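Local coordinates for dual specificity protein phosphatase 15 (Homo sapiens, PDB 1YZ4) that hydrolyses phosphate esters on protein tyrosine, serine and threonine residues, work done by the catalytic domain that this chain represents, at residues Gly94-Thr99 with Pro132-Gln137; Thr9-Gly14 with Thr100-Tyr105; Tyr105-Thr110 with Gln136-Phe141; Cys73-His78 with Gln147-Gln152. The protein carries 1 engineered substitution. One frame throughout, in Å; residues are numbered along the deposited sequence.

Contact 1 of 4, residues Gly94-Thr99 with Pro132-Gln137. With BOG (octyl beta-D-glucopyranoside), chain C; SO4 (sulfate ion), chain D.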
# COMPACT_ATOMS: atom_id res chain seq x y z
N GLY A 94 5.33 9.75 -1.63
CA GLY A 94 5.03 8.64 -2.52
C GLY A 94 6.28 7.82 -2.75
O GLY A 94 6.45 7.22 -3.81
N ILE A 95 7.17 7.79 -1.75
CA ILE A 95 8.42 7.05 -1.88
C ILE A 95 8.59 5.80 -1.02
O ILE A 95 8.71 4.69 -1.57
CB ILE A 95 9.65 7.95 -1.60
CG1 ILE A 95 9.68 9.13 -2.58
CG2 ILE A 95 10.94 7.12 -1.72
CD1 ILE A 95 10.87 10.08 -2.39
N SER A 96 8.61 5.95 0.30
CA SER A 96 8.86 4.79 1.15
C SER A 96 7.74 4.19 2.00
O SER A 96 7.59 2.97 2.00
CB SER A 96 10.07 5.06 2.04
OG SER A 96 9.74 5.89 3.12
N ARG A 97 6.97 5.02 2.71
CA ARG A 97 5.89 4.51 3.57
C ARG A 97 4.77 3.73 2.87
O ARG A 97 4.45 2.61 3.27
CB ARG A 97 5.27 5.66 4.38
CG ARG A 97 6.10 6.09 5.58
CD ARG A 97 5.55 7.35 6.24
NE ARG A 97 5.49 8.49 5.33
CZ ARG A 97 5.24 9.75 5.71
NH1 ARG A 97 5.03 10.03 6.99
NH2 ARG A 97 5.21 10.73 4.83
N SER A 98 4.16 4.32 1.85
CA SER A 98 3.08 3.64 1.13
C SER A 98 3.63 2.41 0.41
O SER A 98 2.97 1.38 0.30
CB SER A 98 2.45 4.59 0.11
OG SER A 98 3.40 5.05 -0.84
N THR A 99 4.86 2.54 -0.06
CA THR A 99 5.53 1.46 -0.78
C THR A 99 5.72 0.24 0.11
O THR A 99 5.52 -0.90 -0.32
CB THR A 99 6.90 1.94 -1.29
OG1 THR A 99 6.72 3.14 -2.06
CG2 THR A 99 7.55 0.89 -2.16
N PRO A 132 15.75 2.18 4.65
CA PRO A 132 16.50 1.02 5.16
C PRO A 132 15.82 0.24 6.29
O PRO A 132 15.83 -0.99 6.28
CB PRO A 132 17.82 1.65 5.61
CG PRO A 132 18.00 2.76 4.63
CD PRO A 132 16.62 3.37 4.59
N GLY A 133 15.23 0.96 7.24
CA GLY A 133 14.56 0.29 8.35
C GLY A 133 13.32 -0.47 7.95
O GLY A 133 13.04 -1.54 8.48
N PHE A 134 12.56 0.09 7.01
CA PHE A 134 11.34 -0.57 6.56
C PHE A 134 11.67 -1.82 5.74
O PHE A 134 10.90 -2.77 5.70
CB PHE A 134 10.49 0.39 5.71
CG PHE A 134 9.94 1.55 6.48
CD1 PHE A 134 10.05 1.60 7.87
CD2 PHE A 134 9.29 2.59 5.83
CE1 PHE A 134 9.53 2.67 8.59
CE2 PHE A 134 8.76 3.66 6.54
CZ PHE A 134 8.88 3.70 7.93
N ARG A 135 12.83 -1.82 5.10
CA ARG A 135 13.24 -2.96 4.29
C ARG A 135 13.54 -4.15 5.20
O ARG A 135 13.23 -5.29 4.86
CB ARG A 135 14.44 -2.56 3.42
CG ARG A 135 14.12 -1.32 2.57
CD ARG A 135 15.31 -0.72 1.84
NE ARG A 135 15.65 -1.44 0.62
CZ ARG A 135 15.58 -0.92 -0.60
NH1 ARG A 135 15.17 0.33 -0.79
NH2 ARG A 135 15.95 -1.65 -1.64
N GLN A 136 14.11 -3.87 6.37
CA GLN A 136 14.43 -4.91 7.35
C GLN A 136 13.14 -5.48 7.89
O GLN A 136 12.99 -6.69 8.05
CB GLN A 136 15.26 -4.35 8.50
CG GLN A 136 16.65 -3.89 8.09
CD GLN A 136 17.50 -3.43 9.26
OE1 GLN A 136 17.23 -2.39 9.87
NE2 GLN A 136 18.53 -4.21 9.58
N GLN A 137 12.20 -4.58 8.19
CA GLN A 137 10.90 -4.96 8.70
C GLN A 137 10.20 -5.81 7.64
O GLN A 137 9.45 -6.73 7.96
CB GLN A 137 10.07 -3.72 9.04
CG GLN A 137 10.62 -2.96 10.24
CD GLN A 137 9.76 -1.77 10.63
OE1 GLN A 137 8.53 -1.88 10.75
NE2 GLN A 137 10.40 -0.63 10.86
C1 BOG C . 6.59 17.05 4.93
O1 BOG C . 7.37 18.25 4.88
C2 BOG C . 7.53 15.82 4.88
O2 BOG C . 8.27 15.83 3.67
C3 BOG C . 6.70 14.54 4.95
O3 BOG C . 7.55 13.41 4.92
C4 BOG C . 5.91 14.55 6.26
O4 BOG C . 5.13 13.38 6.35
C5 BOG C . 4.99 15.81 6.30
O5 BOG C . 5.81 17.00 6.17
C6 BOG C . 4.23 15.86 7.62
O6 BOG C . 3.48 17.06 7.72
C1' BOG C . 6.65 19.44 4.52
C2' BOG C . 7.52 20.16 3.52
C3' BOG C . 7.33 19.52 2.16
C4' BOG C . 8.19 20.15 1.07
C5' BOG C . 7.95 19.48 -0.29
C6' BOG C . 7.99 17.96 -0.22
C7' BOG C . 7.74 17.36 -1.58
C8' BOG C . 7.78 15.86 -1.51
S SO4 D . 6.79 8.86 1.84
O1 SO4 D . 6.50 10.23 2.24
O2 SO4 D . 6.63 7.96 2.98
O3 SO4 D . 5.90 8.46 0.77
O4 SO4 D . 8.16 8.74 1.34
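With CG turned away from its carbonyl carbon (chi1 -78°) and a bend at chi3 (-59°), Arg97 brings its CG against Phe134 and turns the NE/NH2 edge of its guanidinium to a bound sulfate. This is the phosphate-binding P-loop of the protein tyrosine phosphatases, in which the predicted phosphocysteine position is occupied by the engineered Ser91. Across the contact Arg97 CG meets the ring edge of Phe134 at CE2, 3.7 Å away, while Ser96 OG lies more loosely near the same ring carbon. Phe134 suits its place because the apolar edge of its ring packs against this methylene of the arginine. The ring and guanidinium planes are 24° apart. Arg97 has further partners: NH2 also bonds O4 of the octyl glucoside, which lies in the guanidinium plane, and NH1 bonds Val58 O. Backbone amides of the loop turn inward to the anion, those of Ile95 and Arg97 beside a nearly straight bond of 3.0 Å from Ser96 N to sulfate O4. The sulfate probably stands in for the substrate phosphate. Arg97 grips it with two nitrogens, NE to sulfate O2 at 2.7 Å and NH2 to sulfate O1 at 2.9 Å.

Contact 2 of 4, residues Thr9-Gly14 with Thr100-Tyr105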
# COMPACT_ATOMS: atom_id res chain seq x y z
N THR A 9 0.04 5.07 -9.23
CA THR A 9 0.45 4.01 -10.13
C THR A 9 -0.27 2.72 -9.76
O THR A 9 -0.36 2.36 -8.59
CB THR A 9 1.98 3.80 -10.08
OG1 THR A 9 2.39 3.53 -8.73
CG2 THR A 9 2.70 5.05 -10.57
N LYS A 10 -0.80 2.04 -10.77
CA LYS A 10 -1.51 0.78 -10.57
C LYS A 10 -0.47 -0.28 -10.21
O LYS A 10 0.49 -0.50 -10.95
CB LYS A 10 -2.24 0.38 -11.85
CG LYS A 10 -3.22 -0.77 -11.69
CD LYS A 10 -3.95 -1.01 -13.00
CE LYS A 10 -5.16 -1.91 -12.82
NZ LYS A 10 -5.89 -2.12 -14.11
N VAL A 11 -0.67 -0.92 -9.07
CA VAL A 11 0.25 -1.95 -8.59
C VAL A 11 -0.34 -3.32 -8.87
O VAL A 11 0.39 -4.29 -9.09
CB VAL A 11 0.47 -1.83 -7.08
CG1 VAL A 11 1.57 -2.77 -6.64
CG2 VAL A 11 0.79 -0.39 -6.71
N LEU A 12 -1.66 -3.38 -8.86
CA LEU A 12 -2.38 -4.63 -9.08
C LEU A 12 -3.83 -4.21 -9.30
O LEU A 12 -4.25 -3.15 -8.83
CB LEU A 12 -2.28 -5.49 -7.82
CG LEU A 12 -1.77 -6.92 -7.78
CD1 LEU A 12 -0.41 -7.05 -8.43
CD2 LEU A 12 -1.71 -7.35 -6.31
N PRO A 13 -4.61 -5.03 -10.03
CA PRO A 13 -6.02 -4.66 -10.24
C PRO A 13 -6.62 -4.32 -8.88
O PRO A 13 -6.55 -5.12 -7.94
CB PRO A 13 -6.62 -5.95 -10.83
CG PRO A 13 -5.44 -6.56 -11.58
CD PRO A 13 -4.29 -6.34 -10.62
N GLY A 14 -7.19 -3.12 -8.76
CA GLY A 14 -7.79 -2.70 -7.51
C GLY A 14 -6.84 -2.14 -6.46
O GLY A 14 -7.28 -1.84 -5.34
N THR A 100 6.10 0.48 1.35
CA THR A 100 6.33 -0.58 2.32
C THR A 100 5.05 -1.38 2.59
O THR A 100 5.06 -2.61 2.62
CB THR A 100 6.84 0.03 3.65
OG1 THR A 100 7.95 0.90 3.38
CG2 THR A 100 7.29 -1.07 4.62
N ILE A 101 3.95 -0.66 2.81
CA ILE A 101 2.67 -1.31 3.07
C ILE A 101 2.21 -2.14 1.86
O ILE A 101 1.80 -3.28 2.02
CB ILE A 101 1.58 -0.25 3.44
CG1 ILE A 101 1.74 0.19 4.90
CG2 ILE A 101 0.19 -0.83 3.28
CD1 ILE A 101 3.05 0.89 5.18
N VAL A 102 2.31 -1.58 0.66
CA VAL A 102 1.89 -2.33 -0.53
C VAL A 102 2.77 -3.56 -0.81
O VAL A 102 2.27 -4.60 -1.24
CB VAL A 102 1.84 -1.42 -1.79
CG1 VAL A 102 3.11 -0.60 -1.89
CG2 VAL A 102 1.68 -2.27 -3.04
N THR A 103 4.07 -3.44 -0.55
CA THR A 103 5.00 -4.54 -0.78
C THR A 103 4.62 -5.70 0.13
O THR A 103 4.55 -6.86 -0.30
CB THR A 103 6.47 -4.11 -0.51
OG1 THR A 103 6.83 -3.08 -1.43
CG2 THR A 103 7.43 -5.28 -0.71
N ALA A 104 4.34 -5.38 1.39
CA ALA A 104 3.95 -6.39 2.36
C ALA A 104 2.69 -7.11 1.87
O ALA A 104 2.56 -8.32 2.00
CB ALA A 104 3.70 -5.73 3.69
N TYR A 105 1.75 -6.35 1.30
CA TYR A 105 0.52 -6.93 0.80
C TYR A 105 0.77 -7.91 -0.34
O TYR A 105 0.28 -9.03 -0.34
CB TYR A 105 -0.42 -5.85 0.28
CG TYR A 105 -1.71 -6.43 -0.25
CD1 TYR A 105 -2.67 -6.93 0.63
CD2 TYR A 105 -1.94 -6.54 -1.62
CE1 TYR A 105 -3.84 -7.51 0.15
CE2 TYR A 105 -3.11 -7.13 -2.10
CZ TYR A 105 -4.06 -7.61 -1.21
OH TYR A 105 -5.22 -8.19 -1.66
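Val11 meets Val102 methyl to methyl, the two side chains meeting end-on, with CG1 of Val11 3.6 Å from CG2 of Val102. Each of these methyls is the branch set opposite the backbone N of its own residue (chi1 -172° for CG1 in Val11), which carries it outward to its partner. Valine fits both places: it is common in strands, and on the helix it is short and apolar enough for the gap between helix and sheet. One residue further on, Leu12 brings CD2 to the ring edge of Tyr105, 4.4 Å from CE2 and near the ring plane, a looser apolar touch. That two successive strand residues both face the helix follows from a classic beta bulge, in which Val11 and Leu12 lie opposite a single residue of the adjoining strand. Tyr105 combines two roles, since its ring lies among apolar side chains while its hydroxyl is hydrogen-bonded to His78 and Arg81 of helix 70-82. Arg81 also bonds the carbonyl of Pro13, so one arginine links both segments. Strand 9-12, at the margin of the central sheet, thus lies against helix 97-110, with Leu17 of strand 15-18 touching both valines and helices 70-82, 114-123 and 132-143 packed round the rest of the helix.

Contact 3 of 4, residues Tyr105-Thr110 with Gln136-Phe141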
# COMPACT_ATOMS: atom_id res chain seq x y z
N TYR A 105 1.75 -6.35 1.30
CA TYR A 105 0.52 -6.93 0.80
C TYR A 105 0.77 -7.91 -0.34
O TYR A 105 0.28 -9.03 -0.34
CB TYR A 105 -0.42 -5.85 0.28
CG TYR A 105 -1.71 -6.43 -0.25
CD1 TYR A 105 -2.67 -6.93 0.63
CD2 TYR A 105 -1.94 -6.54 -1.62
CE1 TYR A 105 -3.84 -7.51 0.15
CE2 TYR A 105 -3.11 -7.13 -2.10
CZ TYR A 105 -4.06 -7.61 -1.21
OH TYR A 105 -5.22 -8.19 -1.66
N VAL A 106 1.53 -7.44 -1.33
CA VAL A 106 1.84 -8.26 -2.49
C VAL A 106 2.65 -9.49 -2.09
O VAL A 106 2.52 -10.55 -2.70
CB VAL A 106 2.59 -7.43 -3.55
CG1 VAL A 106 2.94 -8.30 -4.76
CG2 VAL A 106 1.71 -6.26 -3.99
N MET A 107 3.49 -9.34 -1.08
CA MET A 107 4.27 -10.48 -0.62
C MET A 107 3.33 -11.58 -0.13
O MET A 107 3.49 -12.75 -0.51
CB MET A 107 5.21 -10.08 0.52
CG MET A 107 6.45 -9.32 0.08
SD MET A 107 7.32 -8.54 1.46
CE MET A 107 8.09 -9.96 2.22
N THR A 108 2.34 -11.21 0.68
CA THR A 108 1.42 -12.21 1.20
C THR A 108 0.52 -12.86 0.15
O THR A 108 0.30 -14.08 0.21
CB THR A 108 0.52 -11.67 2.36
OG1 THR A 108 -0.81 -11.45 1.88
CG2 THR A 108 1.08 -10.38 2.93
N VAL A 109 0.01 -12.09 -0.81
CA VAL A 109 -0.86 -12.69 -1.83
C VAL A 109 -0.12 -13.45 -2.93
O VAL A 109 -0.73 -14.23 -3.64
CB VAL A 109 -1.80 -11.65 -2.51
CG1 VAL A 109 -2.72 -11.03 -1.47
CG2 VAL A 109 -1.00 -10.59 -3.24
N THR A 110 1.19 -13.21 -3.06
CA THR A 110 1.98 -13.91 -4.08
C THR A 110 2.94 -14.94 -3.47
O THR A 110 3.38 -15.87 -4.15
CB THR A 110 2.83 -12.92 -4.91
OG1 THR A 110 3.82 -12.34 -4.08
CG2 THR A 110 1.96 -11.83 -5.51
N GLN A 136 14.11 -3.87 6.37
CA GLN A 136 14.43 -4.91 7.35
C GLN A 136 13.14 -5.48 7.89
O GLN A 136 12.99 -6.69 8.05
CB GLN A 136 15.26 -4.35 8.50
CG GLN A 136 16.65 -3.89 8.09
CD GLN A 136 17.50 -3.43 9.26
OE1 GLN A 136 17.23 -2.39 9.87
NE2 GLN A 136 18.53 -4.21 9.58
N GLN A 137 12.20 -4.58 8.19
CA GLN A 137 10.90 -4.96 8.70
C GLN A 137 10.20 -5.81 7.64
O GLN A 137 9.45 -6.73 7.96
CB GLN A 137 10.07 -3.72 9.04
CG GLN A 137 10.62 -2.96 10.24
CD GLN A 137 9.76 -1.77 10.63
OE1 GLN A 137 8.53 -1.88 10.75
NE2 GLN A 137 10.40 -0.63 10.86
N LEU A 138 10.45 -5.50 6.37
CA LEU A 138 9.86 -6.27 5.28
C LEU A 138 10.53 -7.65 5.29
O LEU A 138 9.89 -8.67 5.03
CB LEU A 138 10.07 -5.56 3.94
CG LEU A 138 9.15 -4.36 3.71
CD1 LEU A 138 9.65 -3.50 2.56
CD2 LEU A 138 7.71 -4.85 3.43
N GLU A 139 11.82 -7.67 5.60
CA GLU A 139 12.58 -8.91 5.68
C GLU A 139 11.91 -9.83 6.71
O GLU A 139 11.62 -10.99 6.43
CB GLU A 139 14.02 -8.62 6.11
CG GLU A 139 15.07 -8.86 5.04
CD GLU A 139 15.26 -10.33 4.72
OE1 GLU A 139 14.29 -10.98 4.29
OE2 GLU A 139 16.39 -10.83 4.90
N GLU A 140 11.68 -9.28 7.90
CA GLU A 140 11.05 -10.03 8.99
C GLU A 140 9.72 -10.58 8.50
O GLU A 140 9.50 -11.78 8.50
CB GLU A 140 10.78 -9.12 10.19
CG GLU A 140 11.99 -8.71 11.00
CD GLU A 140 11.64 -7.70 12.09
OE1 GLU A 140 10.72 -7.98 12.90
OE2 GLU A 140 12.29 -6.63 12.14
N PHE A 141 8.84 -9.67 8.11
CA PHE A 141 7.50 -10.01 7.63
C PHE A 141 7.52 -11.16 6.63
O PHE A 141 6.68 -12.06 6.70
CB PHE A 141 6.85 -8.79 6.99
CG PHE A 141 5.47 -9.05 6.47
CD1 PHE A 141 4.39 -9.18 7.34
CD2 PHE A 141 5.25 -9.20 5.10
CE1 PHE A 141 3.12 -9.46 6.86
CE2 PHE A 141 3.98 -9.48 4.60
CZ PHE A 141 2.91 -9.62 5.49
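The ring of Phe141 is met at its edge, where the methyl CG2 of Thr108 lies in the ring plane and CE of Met107 approaches near that plane. Thr108 CG2 is modelled 3.2 Å from Phe141 CZ, a tight spacing for a methyl and a ring carbon, so its exact value is doubtful. Met107 CE stands 4.1 Å from Phe141 CD2, the two side chains running antiparallel past one another. A bend at chi3 (75°) turns the terminal methyl of Met107 onto the other helix, where CE also packs 3.6 Å from the backbone O of Leu138 and SD lies 4.2 Å from Leu138 CD2. Methionine suits this place because its flexible thioether can follow both the ring edge and the leucine, while threonine turns a methyl to the ring edge. The axes of segments 105-110 and 136-141 run 20° apart, at a closest approach of 11.2 Å. Helix 97-110 and helix 132-143 are thereby joined within the helical layer of the phosphatase fold: Phe70 of helix 70-82 makes an edge-to-face pair with Phe141, Ser146 of helix 145-157 touches Met107, Thr108 and Phe141, and Trp114 and Val117 of helix 114-123 pack on Met107.

Contact 4 of 4, residues Cys73-His78 with Gln147-Gln152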
# COMPACT_ATOMS: atom_id res chain seq x y z
N CYS A 73 -3.58 -3.31 7.61
CA CYS A 73 -3.57 -2.72 6.28
C CYS A 73 -3.85 -3.77 5.21
O CYS A 73 -4.64 -3.54 4.28
CB CYS A 73 -2.23 -2.04 5.97
SG CYS A 73 -1.92 -0.44 6.79
N ILE A 74 -3.20 -4.91 5.34
CA ILE A 74 -3.39 -5.98 4.37
C ILE A 74 -4.83 -6.50 4.40
O ILE A 74 -5.38 -6.87 3.37
CB ILE A 74 -2.40 -7.13 4.64
CG1 ILE A 74 -0.99 -6.66 4.29
CG2 ILE A 74 -2.79 -8.36 3.83
CD1 ILE A 74 0.10 -7.68 4.56
N ASN A 75 -5.44 -6.52 5.58
CA ASN A 75 -6.81 -6.99 5.70
C ASN A 75 -7.75 -5.99 5.08
O ASN A 75 -8.72 -6.36 4.43
CB ASN A 75 -7.16 -7.23 7.17
CG ASN A 75 -6.80 -8.64 7.63
OD1 ASN A 75 -7.60 -9.57 7.49
ND2 ASN A 75 -5.59 -8.82 8.15
N PHE A 76 -7.45 -4.71 5.28
CA PHE A 76 -8.25 -3.63 4.73
C PHE A 76 -8.22 -3.73 3.20
O PHE A 76 -9.25 -3.81 2.54
CB PHE A 76 -7.65 -2.29 5.18
CG PHE A 76 -8.44 -1.08 4.75
CD1 PHE A 76 -9.62 -0.73 5.39
CD2 PHE A 76 -7.97 -0.26 3.73
CE1 PHE A 76 -10.32 0.43 5.04
CE2 PHE A 76 -8.65 0.91 3.37
CZ PHE A 76 -9.83 1.25 4.02
N ILE A 77 -7.01 -3.75 2.64
CA ILE A 77 -6.83 -3.84 1.20
C ILE A 77 -7.51 -5.05 0.57
O ILE A 77 -8.21 -4.93 -0.43
CB ILE A 77 -5.33 -3.88 0.84
CG1 ILE A 77 -4.69 -2.52 1.14
CG2 ILE A 77 -5.15 -4.26 -0.64
CD1 ILE A 77 -3.17 -2.54 1.17
N HIS A 78 -7.29 -6.22 1.17
CA HIS A 78 -7.87 -7.45 0.65
C HIS A 78 -9.40 -7.38 0.62
O HIS A 78 -10.02 -7.66 -0.41
CB HIS A 78 -7.42 -8.63 1.49
CG HIS A 78 -7.36 -9.92 0.74
ND1 HIS A 78 -6.57 -10.10 -0.38
CD2 HIS A 78 -7.98 -11.10 0.95
CE1 HIS A 78 -6.71 -11.33 -0.82
NE2 HIS A 78 -7.56 -11.97 -0.03
N GLN A 147 3.24 -15.78 5.03
CA GLN A 147 2.49 -17.01 4.77
C GLN A 147 1.26 -17.22 5.68
O GLN A 147 0.19 -17.64 5.21
CB GLN A 147 3.43 -18.21 4.90
CG GLN A 147 4.63 -18.18 3.96
CD GLN A 147 5.80 -19.02 4.47
OE1 GLN A 147 6.46 -18.66 5.44
NE2 GLN A 147 6.05 -20.15 3.81
N LYS A 148 1.43 -16.95 6.97
CA LYS A 148 0.34 -17.12 7.93
C LYS A 148 -0.81 -16.20 7.55
O LYS A 148 -1.98 -16.59 7.58
CB LYS A 148 0.82 -16.80 9.35
CG LYS A 148 -0.25 -17.02 10.42
CD LYS A 148 0.19 -16.55 11.81
CE LYS A 148 -0.92 -16.80 12.85
NZ LYS A 148 -0.55 -16.37 14.24
N LEU A 149 -0.47 -14.97 7.18
CA LEU A 149 -1.48 -14.02 6.79
C LEU A 149 -2.23 -14.48 5.54
O LEU A 149 -3.45 -14.34 5.47
CB LEU A 149 -0.86 -12.65 6.56
CG LEU A 149 -1.61 -11.50 7.23
CD1 LEU A 149 -0.93 -10.18 6.88
CD2 LEU A 149 -3.08 -11.50 6.80
N ARG A 150 -1.51 -15.03 4.56
CA ARG A 150 -2.18 -15.48 3.34
C ARG A 150 -3.28 -16.49 3.69
O ARG A 150 -4.41 -16.39 3.20
CB ARG A 150 -1.21 -16.12 2.34
CG ARG A 150 -1.75 -16.06 0.92
CD ARG A 150 -1.45 -17.29 0.07
NE ARG A 150 -0.11 -17.32 -0.49
CZ ARG A 150 0.17 -17.65 -1.75
NH1 ARG A 150 -0.81 -17.97 -2.60
NH2 ARG A 150 1.43 -17.68 -2.17
N ARG A 151 -2.94 -17.46 4.53
CA ARG A 151 -3.90 -18.47 4.95
C ARG A 151 -5.06 -17.79 5.71
O ARG A 151 -6.23 -18.14 5.52
CB ARG A 151 -3.22 -19.50 5.84
CG ARG A 151 -4.13 -20.63 6.32
CD ARG A 151 -3.84 -20.92 7.79
NE ARG A 151 -4.26 -19.81 8.65
CZ ARG A 151 -3.68 -19.49 9.81
NH1 ARG A 151 -2.65 -20.20 10.25
NH2 ARG A 151 -4.14 -18.48 10.53
N GLN A 152 -4.72 -16.82 6.56
CA GLN A 152 -5.72 -16.10 7.33
C GLN A 152 -6.72 -15.37 6.43
O GLN A 152 -7.93 -15.47 6.63
CB GLN A 152 -5.05 -15.08 8.26
CG GLN A 152 -4.84 -15.59 9.67
CD GLN A 152 -4.12 -14.58 10.55
OE1 GLN A 152 -4.52 -13.41 10.63
NE2 GLN A 152 -3.06 -15.02 11.22
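Both segments are regular helix, nearest in backbone where the CA atoms of Ile74 and Leu149 stand 8.6 Å apart, a spacing that lets the side chains of both residues fill the gap. Leu149 supplies almost the whole of its segment's share and divides its two methyls between two partners. CD1 of Leu149 lies 3.6 Å from Ile74 CD1 and 4.0 Å from Ile74 CG2, so it fits against both branches of the isoleucine, and the two side chains lie at a slant to one another. CD2 of Leu149 lies 3.9 Å from Asn75 ND2. A forked leucine suits this spot because one methyl packs on Ile74 while the other passes the Asn75 amide by van der Waals contact, and beta-branched Ile74 presents a broad hydrocarbon surface. The polar end of Asn75 is served within its own helix, where ND2 bonds the backbone O of Lys71. Phe141 of helix 132-143 touches both Ile74 and Leu149, and Leu153 extends the contact along helix 145-157 onto Ile74, Asn75 and His78. No hydrogen bond crosses between the two segments; the C-terminal helix is held here by van der Waals and hydrophobic contact, and the amide of Asn75 can lie beside a methyl because one of its N-H groups is given to Lys71 O.

Overall arrangement
Helix 97-110 supplies one side of contacts 1, 2 and 3, and helix 132-143 is the partner in contacts 1 and 3, so these two helices meet first beside the phosphate-binding loop and again near the far end of helix 97-110. Contact 2 lies closest to the chain centre and joins the helix to the sheet, though its strand side is only partly buried; contacts 1, 3 and 4 are buried but lie further out. Contact 4 ties helix 145-157 to helix 70-82 and meets contacts 2 and 3 through Tyr105, whose hydroxyl bonds His78. Contact 1 alone adds anion binding to its packing, whereas across the other three the segments meet chiefly through apolar groups.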